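Side-chain contacts in muramoyltetrapeptide carboxypeptidase (Oxalobacter formigenes OXCC13, PDB 6UUK), which probably acts as a serine-type LD-carboxypeptidase that trims muramoyl tetrapeptides of the cell wall: residues G145-G150 and E193-P198; F157-L162 and T217-N222. One frame throughout, in Å; residues are numbered along the deposited sequence.

Interaction 1. Residues G145-G150 and E193-P198; sequences GKLFVG and ETMTSP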
loop_
_atom_site.group_PDB
_atom_site.type_symbol
_atom_site.label_atom_id
_atom_site.label_comp_id
_atom_site.label_asym_id
_atom_site.label_seq_id
_atom_site.Cartn_x
_atom_site.Cartn_y
_atom_site.Cartn_z
ATOM N N GLY B 145 -18.111 -19.002 -16.433
ATOM C CA GLY B 145 -19.468 -18.720 -16.017
ATOM C C GLY B 145 -19.729 -18.867 -14.537
ATOM O O GLY B 145 -20.898 -18.897 -14.131
ATOM N N LYS B 146 -18.687 -18.962 -13.717
ATOM C CA LYS B 146 -18.864 -19.115 -12.282
ATOM C C LYS B 146 -19.073 -17.758 -11.619
ATOM O O LYS B 146 -18.646 -16.719 -12.128
ATOM C CB LYS B 146 -17.655 -19.819 -11.663
ATOM C CG LYS B 146 -17.313 -21.148 -12.316
ATOM C CD LYS B 146 -18.508 -22.089 -12.309
ATOM C CE LYS B 146 -18.183 -23.395 -13.018
ATOM N NZ LYS B 146 -19.365 -24.297 -13.085
ATOM N N LEU B 147 -19.741 -17.781 -10.469
ATOM C CA LEU B 147 -20.043 -16.571 -9.705
ATOM C C LEU B 147 -19.099 -16.533 -8.507
ATOM O O LEU B 147 -19.364 -17.124 -7.461
ATOM C CB LEU B 147 -21.508 -16.547 -9.278
ATOM C CG LEU B 147 -22.531 -15.939 -10.243
ATOM C CD1 LEU B 147 -22.507 -16.616 -11.607
ATOM C CD2 LEU B 147 -23.927 -16.000 -9.641
ATOM N N PHE B 148 -17.982 -15.826 -8.671
ATOM C CA PHE B 148 -16.976 -15.735 -7.623
ATOM C C PHE B 148 -17.374 -14.680 -6.599
ATOM O O PHE B 148 -17.746 -13.559 -6.959
ATOM C CB PHE B 148 -15.610 -15.398 -8.223
ATOM C CG PHE B 148 -15.078 -16.452 -9.153
ATOM C CD1 PHE B 148 -14.241 -17.449 -8.682
ATOM C CD2 PHE B 148 -15.415 -16.445 -10.497
ATOM C CE1 PHE B 148 -13.750 -18.422 -9.535
ATOM C CE2 PHE B 148 -14.927 -17.415 -11.354
ATOM C CZ PHE B 148 -14.093 -18.403 -10.872
ATOM N N VAL B 149 -17.296 -15.041 -5.318
ATOM C CA VAL B 149 -17.604 -14.129 -4.225
ATOM C C VAL B 149 -16.424 -14.098 -3.265
ATOM O O VAL B 149 -15.638 -15.047 -3.183
ATOM C CB VAL B 149 -18.903 -14.521 -3.483
ATOM C CG1 VAL B 149 -20.078 -14.568 -4.449
ATOM C CG2 VAL B 149 -18.737 -15.852 -2.781
ATOM N N GLY B 150 -16.303 -12.998 -2.542
ATOM C CA GLY B 150 -15.223 -12.832 -1.590
ATOM C C GLY B 150 -14.915 -11.363 -1.379
ATOM O O GLY B 150 -15.489 -10.484 -2.015
ATOM N N GLU B 193 -29.918 -13.324 -1.835
ATOM C CA GLU B 193 -30.779 -12.542 -2.715
ATOM C C GLU B 193 -30.047 -12.135 -3.987
ATOM O O GLU B 193 -30.605 -12.228 -5.086
ATOM C CB GLU B 193 -31.301 -11.311 -1.975
ATOM C CG GLU B 193 -32.350 -10.520 -2.739
ATOM C CD GLU B 193 -32.891 -9.351 -1.940
ATOM O OE1 GLU B 193 -32.282 -9.001 -0.907
ATOM O OE2 GLU B 193 -33.928 -8.783 -2.343
ATOM N N THR B 194 -28.796 -11.687 -3.861
ATOM C CA THR B 194 -28.040 -11.262 -5.035
ATOM C C THR B 194 -27.771 -12.426 -5.982
ATOM O O THR B 194 -27.703 -12.229 -7.201
ATOM C CB THR B 194 -26.724 -10.610 -4.606
ATOM O OG1 THR B 194 -26.985 -9.633 -3.590
ATOM C CG2 THR B 194 -26.051 -9.926 -5.788
HETATM N N MSE B 195 -27.628 -13.636 -5.450
HETATM C CA MSE B 195 -27.380 -14.809 -6.278
HETATM C C MSE B 195 -28.626 -15.226 -7.054
HETATM O O MSE B 195 -28.528 -15.789 -8.143
HETATM C CB MSE B 195 -26.895 -15.982 -5.421
HETATM C CG MSE B 195 -25.646 -15.706 -4.595
HETATM SE SE MSE B 195 -24.092 -15.199 -5.655
HETATM C CE MSE B 195 -24.181 -13.267 -5.414
ATOM N N THR B 196 -29.802 -14.944 -6.489
ATOM C CA THR B 196 -31.062 -15.410 -7.049
ATOM C C THR B 196 -31.937 -14.299 -7.616
ATOM O O THR B 196 -32.961 -14.604 -8.237
ATOM C CB THR B 196 -31.861 -16.181 -5.988
ATOM O OG1 THR B 196 -32.151 -15.316 -4.882
ATOM C CG2 THR B 196 -31.070 -17.383 -5.491
ATOM N N SER B 197 -31.574 -13.031 -7.425
ATOM C CA SER B 197 -32.373 -11.944 -7.961
ATOM C C SER B 197 -31.566 -11.128 -8.963
ATOM O O SER B 197 -30.374 -10.886 -8.748
ATOM C CB SER B 197 -32.883 -11.020 -6.843
ATOM O OG SER B 197 -33.674 -9.970 -7.371
ATOM N N PRO B 198 -32.183 -10.696 -10.067
ATOM C CA PRO B 198 -31.432 -9.929 -11.074
ATOM C C PRO B 198 -31.086 -8.517 -10.639
ATOM O O PRO B 198 -30.218 -7.894 -11.263
ATOM C CB PRO B 198 -32.375 -9.918 -12.287
ATOM C CG PRO B 198 -33.405 -10.979 -12.007
ATOM C CD PRO B 198 -33.545 -11.016 -10.521
#
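Leu147 and Met195, a selenomethionine, lie alongside each other and point opposite ways, and they touch through CD2 of the leucine and SE of the methionine, 4.1 Å apart. Val149, two residues along the same strand, turns its CB bond the same way as Leu147 and brings CG1 to within 4.2 Å of the Met195 SE. The selenium thus meets one methyl from each branched side chain, at distances that mean plain van der Waals packing. Met195 gets there by folding its chain: CG lies beside the backbone N (chi1 -57°), and further bends at chi2 and chi3 bring SE across to the strand, although its CB bond does not aim there. An unbranched methionine chain, here with selenium for sulfur, can bend in this way, while the stiff beta-branched valine suits a strand. Strand 147-150 is an inner member of the parallel part of the N-terminal sheet, and helix 185-196 packs with its last turn against one face, a layered alpha/beta build consistent with a glutaminase-like clan. Predicted nucleophile Ser152 follows the strand. Phe169 on the neighbouring strand touches Leu147, Val149 and Met195. Phe148 has its CB bond pointing away from the helix and meets the Phe157 ring.

Interaction 2. Residues F157-L162 and T217-N222; sequences FEMALL and TLWGGN
The indole of Trp219 is met at its edge, near the ring plane, by SE of Met159, a selenomethionine, which lies 3.8 Å from CE3. Measured to the centroid of the six-membered ring, SE stands 5.2 Å away and 89° off the normal, so this Met-aromatic contact uses the rim of the ring and neither face. Thr217 O also lies in plane at the edge. CD2 of Leu162 packs 3.5 Å from CB of Trp219, and the two side chains cross at about a right angle. CG of Leu162 is anti to the backbone N (chi1 -172°), which carries the branched end out toward the strand. Helix 155-163, from the N-terminal domain, here runs nearly antiparallel to strand 213-222 of the C-terminal sheet, at 155° with 9.2 Å between the axes of the segments, and Val325 touches Met159, Leu162 and Trp219 alike. Flexible Met159 can set SE at the indole rim and CE 3.4 Å from Gly220 O together. Glycine suits position 220, where a side chain would collide with Trp219 O; predicted Glu246 lies about 8 Å away. The broad indole offers buried apolar surface, and its one N-H, at NE1, bonds to Gln271 OE1.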
loop_
_atom_site.group_PDB
_atom_site.type_symbol
_atom_site.label_atom_id
_atom_site.label_comp_id
_atom_site.label_asym_id
_atom_site.label_seq_id
_atom_site.Cartn_x
_atom_site.Cartn_y
_atom_site.Cartn_z
ATOM N N PHE B 157 -8.209 -10.925 -6.724
ATOM C CA PHE B 157 -8.744 -11.889 -7.679
ATOM C C PHE B 157 -9.871 -11.291 -8.509
ATOM O O PHE B 157 -10.019 -11.632 -9.688
ATOM C CB PHE B 157 -9.233 -13.135 -6.938
ATOM C CG PHE B 157 -9.622 -14.272 -7.843
ATOM C CD1 PHE B 157 -10.914 -14.375 -8.337
ATOM C CD2 PHE B 157 -8.700 -15.244 -8.189
ATOM C CE1 PHE B 157 -11.272 -15.421 -9.163
ATOM C CE2 PHE B 157 -9.057 -16.292 -9.016
ATOM C CZ PHE B 157 -10.343 -16.380 -9.503
ATOM N N GLU B 158 -10.665 -10.398 -7.919
ATOM C CA GLU B 158 -11.827 -9.854 -8.609
ATOM C C GLU B 158 -11.478 -8.727 -9.571
ATOM O O GLU B 158 -12.272 -8.435 -10.472
ATOM C CB GLU B 158 -12.856 -9.362 -7.588
ATOM C CG GLU B 158 -13.396 -10.459 -6.688
ATOM C CD GLU B 158 -14.567 -10.002 -5.844
ATOM O OE1 GLU B 158 -14.975 -8.828 -5.973
ATOM O OE2 GLU B 158 -15.083 -10.819 -5.052
HETATM N N MSE B 159 -10.323 -8.089 -9.407
HETATM C CA MSE B 159 -9.912 -7.027 -10.318
HETATM C C MSE B 159 -9.394 -7.606 -11.629
HETATM O O MSE B 159 -9.652 -7.064 -12.704
HETATM C CB MSE B 159 -8.844 -6.140 -9.673
HETATM C CG MSE B 159 -9.333 -5.330 -8.481
HETATM SE SE MSE B 159 -10.869 -4.198 -8.891
HETATM C CE MSE B 159 -12.292 -5.338 -8.199
ATOM N N ALA B 160 -8.659 -8.717 -11.534
ATOM C CA ALA B 160 -8.176 -9.382 -12.738
ATOM C C ALA B 160 -9.320 -9.992 -13.536
ATOM O O ALA B 160 -9.266 -10.019 -14.771
ATOM C CB ALA B 160 -7.145 -10.450 -12.375
ATOM N N LEU B 161 -10.355 -10.490 -12.855
ATOM C CA LEU B 161 -11.551 -10.940 -13.559
ATOM C C LEU B 161 -12.234 -9.781 -14.270
ATOM O O LEU B 161 -12.670 -9.914 -15.420
ATOM C CB LEU B 161 -12.520 -11.612 -12.587
ATOM C CG LEU B 161 -12.239 -13.061 -12.197
ATOM C CD1 LEU B 161 -13.353 -13.585 -11.305
ATOM C CD2 LEU B 161 -12.093 -13.925 -13.438
ATOM N N LEU B 162 -12.338 -8.632 -13.599
ATOM C CA LEU B 162 -12.921 -7.457 -14.234
ATOM C C LEU B 162 -12.020 -6.915 -15.336
ATOM O O LEU B 162 -12.509 -6.302 -16.291
ATOM C CB LEU B 162 -13.196 -6.378 -13.187
ATOM C CG LEU B 162 -13.978 -5.158 -13.669
ATOM C CD1 LEU B 162 -15.330 -5.577 -14.229
ATOM C CD2 LEU B 162 -14.148 -4.165 -12.539
ATOM N N THR B 217 -20.528 1.731 -13.962
ATOM C CA THR B 217 -20.090 0.382 -13.627
ATOM C C THR B 217 -19.575 0.349 -12.194
ATOM O O THR B 217 -18.650 1.089 -11.842
ATOM C CB THR B 217 -19.005 -0.085 -14.597
ATOM O OG1 THR B 217 -19.505 -0.031 -15.939
ATOM C CG2 THR B 217 -18.585 -1.512 -14.279
ATOM N N LEU B 218 -20.174 -0.506 -11.367
ATOM C CA LEU B 218 -19.763 -0.635 -9.976
ATOM C C LEU B 218 -18.548 -1.548 -9.872
ATOM O O LEU B 218 -18.533 -2.642 -10.442
ATOM C CB LEU B 218 -20.911 -1.185 -9.131
ATOM C CG LEU B 218 -20.669 -1.253 -7.622
ATOM C CD1 LEU B 218 -20.541 0.145 -7.035
ATOM C CD2 LEU B 218 -21.780 -2.027 -6.934
ATOM N N TRP B 219 -17.534 -1.097 -9.138
ATOM C CA TRP B 219 -16.316 -1.876 -8.965
ATOM C C TRP B 219 -15.551 -1.338 -7.766
ATOM O O TRP B 219 -15.797 -0.224 -7.299
ATOM C CB TRP B 219 -15.445 -1.841 -10.224
ATOM C CG TRP B 219 -14.847 -0.499 -10.515
ATOM C CD1 TRP B 219 -15.505 0.616 -10.945
ATOM C CD2 TRP B 219 -13.465 -0.136 -10.412
ATOM N NE1 TRP B 219 -14.619 1.654 -11.108
ATOM C CE2 TRP B 219 -13.360 1.217 -10.788
ATOM C CE3 TRP B 219 -12.307 -0.823 -10.034
ATOM C CZ2 TRP B 219 -12.144 1.898 -10.798
ATOM C CZ3 TRP B 219 -11.101 -0.147 -10.044
ATOM C CH2 TRP B 219 -11.029 1.199 -10.424
ATOM N N GLY B 220 -14.617 -2.152 -7.273
ATOM C CA GLY B 220 -13.786 -1.803 -6.145
ATOM C C GLY B 220 -13.731 -2.941 -5.151
ATOM O O GLY B 220 -13.949 -4.107 -5.497
ATOM N N GLY B 221 -13.434 -2.594 -3.901
ATOM C CA GLY B 221 -13.344 -3.582 -2.844
ATOM C C GLY B 221 -12.496 -3.126 -1.674
ATOM O O GLY B 221 -12.804 -2.119 -1.030
ATOM N N ASN B 222 -11.426 -3.863 -1.388
ATOM C CA ASN B 222 -10.538 -3.516 -0.287
ATOM C C ASN B 222 -9.581 -2.412 -0.719
ATOM O O ASN B 222 -8.983 -2.485 -1.797
ATOM C CB ASN B 222 -9.764 -4.748 0.178
ATOM C CG ASN B 222 -8.891 -4.467 1.384
ATOM O OD1 ASN B 222 -7.707 -4.162 1.248
ATOM N ND2 ASN B 222 -9.472 -4.567 2.573
#

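In the fold
Going from the N terminus, the chain first passes strand 147-150 and, directly after it, helix 155-163, which supply the first halves of interactions 1 and 2. Helix 185-196 then returns to the strand, so interaction 1 closes a loop of 42 residues; strand 213-222 later returns to the helix, and interaction 2 closes one of 54. The segments alternate, so the two loops cross. Interaction 1 lays a helix on the N-terminal sheet, whereas interaction 2 joins that half of the molecule to the C-terminal sheet. Their centres lie 14 Å apart, bridged where Phe148 CD2 packs on Leu161 CD1 and Gly150 lies against Glu158. The predicted nucleophile Ser152 falls between strand 147-150 and helix 155-163.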